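Local coordinates for probable hydrolase (Pseudomonas aeruginosa, PDB 3OM8), which is probably an alpha/beta-fold hydrolase, perhaps with 3-oxoadipate enol-lactonase activity, at residues 175-178 against 179-183; 147-150 against 151-154. One frame throughout, in Å; residues are numbered along the deposited sequence.

Contact 1 of 2, residues 175-178 against 179-183; sequences RFRA and MLMAT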
loop_
_atom_site.group_PDB
_atom_site.type_symbol
_atom_site.label_atom_id
_atom_site.label_comp_id
_atom_site.label_asym_id
_atom_site.label_seq_id
_atom_site.Cartn_x
_atom_site.Cartn_y
_atom_site.Cartn_z
ATOM N N ARG B 175 28.003 -7.919 5.915
ATOM C CA ARG B 175 27.789 -7.544 7.305
ATOM C C ARG B 175 26.659 -8.348 7.914
ATOM O O ARG B 175 26.747 -8.751 9.073
ATOM C CB ARG B 175 27.528 -6.051 7.467
ATOM C CG ARG B 175 28.758 -5.253 7.885
ATOM C CD ARG B 175 28.852 -3.927 7.131
ATOM N NE ARG B 175 27.627 -3.142 7.254
ATOM C CZ ARG B 175 27.232 -2.226 6.370
ATOM N NH1 ARG B 175 27.965 -1.981 5.287
ATOM N NH2 ARG B 175 26.098 -1.559 6.565
ATOM N N PHE B 176 25.601 -8.583 7.141
ATOM C CA PHE B 176 24.526 -9.463 7.600
ATOM C C PHE B 176 24.954 -10.940 7.613
ATOM O O PHE B 176 24.516 -11.711 8.458
ATOM C CB PHE B 176 23.240 -9.258 6.794
ATOM C CG PHE B 176 22.473 -8.023 7.197
ATOM C CD1 PHE B 176 21.444 -8.098 8.125
ATOM C CD2 PHE B 176 22.808 -6.786 6.681
ATOM C CE1 PHE B 176 20.755 -6.965 8.511
ATOM C CE2 PHE B 176 22.125 -5.649 7.072
ATOM C CZ PHE B 176 21.095 -5.739 7.980
ATOM N N ARG B 177 25.807 -11.338 6.681
ATOM C CA ARG B 177 26.331 -12.693 6.726
ATOM C C ARG B 177 27.068 -12.900 8.052
ATOM O O ARG B 177 26.870 -13.908 8.728
ATOM C CB ARG B 177 27.259 -12.977 5.546
ATOM C CG ARG B 177 27.731 -14.425 5.505
ATOM C CD ARG B 177 28.737 -14.663 4.401
ATOM N NE ARG B 177 28.208 -14.230 3.115
ATOM C CZ ARG B 177 27.431 -14.976 2.339
ATOM N NH1 ARG B 177 27.093 -16.207 2.725
ATOM N NH2 ARG B 177 26.992 -14.488 1.179
ATOM N N ALA B 178 27.889 -11.929 8.440
ATOM C CA ALA B 178 28.645 -12.058 9.680
ATOM C C ALA B 178 27.741 -12.124 10.903
ATOM O O ALA B 178 28.035 -12.852 11.838
ATOM C CB ALA B 178 29.666 -10.953 9.821
HETATM N N MSE B 179 26.633 -11.391 10.895
HETATM C CA MSE B 179 25.715 -11.424 12.033
HETATM C C MSE B 179 25.134 -12.813 12.202
HETATM O O MSE B 179 24.997 -13.312 13.320
HETATM C CB MSE B 179 24.561 -10.441 11.840
HETATM C CG MSE B 179 24.959 -8.977 11.844
HETATM SE SE MSE B 179 23.421 -7.790 11.506
HETATM C CE MSE B 179 24.368 -6.100 11.689
ATOM N N LEU B 180 24.766 -13.415 11.079
ATOM C CA LEU B 180 24.207 -14.751 11.069
ATOM C C LEU B 180 25.240 -15.768 11.553
ATOM O O LEU B 180 24.959 -16.554 12.456
ATOM C CB LEU B 180 23.706 -15.095 9.665
ATOM C CG LEU B 180 22.391 -14.383 9.328
ATOM C CD1 LEU B 180 22.140 -14.271 7.817
ATOM C CD2 LEU B 180 21.227 -15.075 10.042
HETATM N N MSE B 181 26.432 -15.722 10.961
HETATM C CA MSE B 181 27.528 -16.624 11.301
HETATM C C MSE B 181 27.926 -16.569 12.783
HETATM O O MSE B 181 28.535 -17.498 13.300
HETATM C CB MSE B 181 28.758 -16.332 10.432
HETATM C CG MSE B 181 28.626 -16.688 8.950
HETATM SE SE MSE B 181 28.299 -18.580 8.593
HETATM C CE MSE B 181 29.906 -19.336 9.394
ATOM N N ALA B 182 27.587 -15.477 13.459
ATOM C CA ALA B 182 27.933 -15.321 14.864
ATOM C C ALA B 182 26.724 -15.549 15.750
ATOM O O ALA B 182 26.769 -15.277 16.952
ATOM C CB ALA B 182 28.498 -13.944 15.113
ATOM N N THR B 183 25.636 -16.027 15.157
ATOM C CA THR B 183 24.422 -16.272 15.922
ATOM C C THR B 183 24.390 -17.703 16.470
ATOM O O THR B 183 24.492 -18.680 15.722
ATOM C CB THR B 183 23.145 -15.982 15.109
ATOM O OG1 THR B 183 23.053 -14.571 14.853
ATOM C CG2 THR B 183 21.914 -16.400 15.895
#

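Contact 2 of 2, residues 147-150 against 151-154; sequences EDMS and ETAA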
loop_
_atom_site.group_PDB
_atom_site.type_symbol
_atom_site.label_atom_id
_atom_site.label_comp_id
_atom_site.label_asym_id
_atom_site.label_seq_id
_atom_site.Cartn_x
_atom_site.Cartn_y
_atom_site.Cartn_z
ATOM N N GLU B 147 26.606 -28.543 11.326
ATOM C CA GLU B 147 28.022 -28.449 11.659
ATOM C C GLU B 147 28.288 -26.995 12.045
ATOM O O GLU B 147 28.698 -26.713 13.170
ATOM C CB GLU B 147 28.909 -28.883 10.488
ATOM C CG GLU B 147 30.036 -29.830 10.867
ATOM C CD GLU B 147 29.566 -31.276 11.008
ATOM O OE1 GLU B 147 28.837 -31.757 10.113
ATOM O OE2 GLU B 147 29.927 -31.933 12.010
ATOM N N ASP B 148 28.026 -26.076 11.115
ATOM C CA ASP B 148 28.130 -24.636 11.391
ATOM C C ASP B 148 26.940 -23.855 10.809
ATOM O O ASP B 148 26.063 -24.436 10.170
ATOM C CB ASP B 148 29.445 -24.078 10.846
ATOM C CG ASP B 148 29.555 -24.211 9.337
ATOM O OD1 ASP B 148 30.688 -24.386 8.840
ATOM O OD2 ASP B 148 28.513 -24.145 8.645
HETATM N N MSE B 149 26.918 -22.539 11.022
HETATM C CA MSE B 149 25.799 -21.713 10.563
HETATM C C MSE B 149 25.855 -21.293 9.079
HETATM O O MSE B 149 25.043 -20.485 8.639
HETATM C CB MSE B 149 25.631 -20.476 11.455
HETATM C CG MSE B 149 25.237 -20.767 12.906
HETATM SE SE MSE B 149 23.566 -21.768 13.141
HETATM C CE MSE B 149 24.276 -23.585 12.941
ATOM N N SER B 150 26.787 -21.860 8.315
ATOM C CA SER B 150 26.942 -21.542 6.891
ATOM C C SER B 150 25.711 -21.792 6.023
ATOM O O SER B 150 25.235 -20.878 5.357
ATOM C CB SER B 150 28.134 -22.278 6.291
ATOM O OG SER B 150 29.341 -21.754 6.800
ATOM N N GLU B 151 25.212 -23.024 5.996
ATOM C CA GLU B 151 24.031 -23.305 5.184
ATOM C C GLU B 151 22.822 -22.528 5.696
ATOM O O GLU B 151 21.931 -22.139 4.921
ATOM C CB GLU B 151 23.708 -24.795 5.147
ATOM C CG GLU B 151 22.590 -25.130 4.166
ATOM C CD GLU B 151 23.040 -25.034 2.717
ATOM O OE1 GLU B 151 24.239 -24.765 2.474
ATOM O OE2 GLU B 151 22.198 -25.240 1.820
ATOM N N THR B 152 22.804 -22.306 7.007
ATOM C CA THR B 152 21.742 -21.547 7.649
ATOM C C THR B 152 21.762 -20.067 7.218
ATOM O O THR B 152 20.714 -19.477 6.950
ATOM C CB THR B 152 21.805 -21.689 9.178
ATOM O OG1 THR B 152 21.517 -23.045 9.532
ATOM C CG2 THR B 152 20.788 -20.798 9.849
ATOM N N ALA B 153 22.957 -19.487 7.147
ATOM C CA ALA B 153 23.126 -18.128 6.655
ATOM C C ALA B 153 22.737 -18.014 5.179
ATOM O O ALA B 153 22.116 -17.037 4.777
ATOM C CB ALA B 153 24.555 -17.644 6.876
ATOM N N ALA B 154 23.104 -19.006 4.373
ATOM C CA ALA B 154 22.709 -19.023 2.967
ATOM C C ALA B 154 21.189 -19.022 2.868
ATOM O O ALA B 154 20.607 -18.439 1.952
ATOM C CB ALA B 154 23.288 -20.234 2.257
#

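Contact 1 of 2, residues 175-178 against 179-183
F176 and M179, a selenomethionine, lie side by side and point the same way on one flank of helix 171-181. The selenium of M179 sits over one face of the F176 ring, 4.3 Å from SE to the ring centroid and 27° off the ring normal. CG of M179 is anti to its carbonyl carbon (chi1 -66°), and the chain beyond it is extended, which carries SE back along the helix to the phenyl face. A long, flexible, polarisable side chain suits this place, where M179 also touches T39 and H41 while the buried ring of F176 packs on M42 and L247.

The backbone bonds advance one residue at a time: M179 N to R175 O, L180 N to F176 O, and M181 N to R177 O, the last 2.9 Å long and nearly straight (173°). A182 N to A178 O is weak, as A182 already leaves helical geometry. The hydroxyl of T183 then turns back, OG1 giving a 2.8 Å hydrogen bond to M179 O.

Among the charged groups, R177 reaches E174 in a salt bridge. The whole is a Met-aromatic contact between residues three apart, on the last turns of an alpha-helix.

Contact 2 of 2, residues 147-150 against 151-154
M149 and A153 meet at the start of helix 150-160, where M149 holds the N-cap position and D148, just before it, makes an Asx turn. On the packed side, A153 N donates to M149 O over 2.8 Å, and CB of A153 lies 3.4 Å from M149 O. A methyl is small enough to sit against that carbonyl and still let A153 touch L180 of helix 171-181. T152 CB rests 3.5 Å from M149 O, while its approach to M149 SE is longer, 4.3 Å. A methionine, long and flexible, suits this buried place, where M149 touches R185 and L188 of helix 185-196; T152 touches L188 as well. The second backbone bond, A154 N to S150 O, is 3.0 Å long.

The loose side is at D148, which is exposed. E151, partly exposed, stands at the subunit interface: it packs on P132 of the second subunit, and A134 N of that subunit gives E151 OE2 a weak hydrogen bond. An aspartate suits the turn because its short side chain can reach the amide two residues on. S150 N gives its hydrogen to D148 OD2 at 2.9 Å, approaching from above the carboxylate plane, 46° out of it.

How the contacts relate
Contact 2 opens helix 150-160 and contact 1 closes helix 171-181, and the two touch, their centres about 10 Å apart. Contact 1 lies nearer the chain centre (about 16 Å between centres), contact 2 farther out (about 21 Å). Their helices come between strands 118-124 and 211-216, consistent with the cap region of an alpha/beta hydrolase. They meet by packing: L180 CB is 3.9 Å from A153 CB, and M181 SE lies 3.7 Å from the carbonyl carbon C of M149. In contact 1, F176 and M179 reach loops that include L247 and H41. Contact 2 adds an Asx turn to the same kind of backbone bonding, and its E151 reaches another subunit, whereas none touches contact 1.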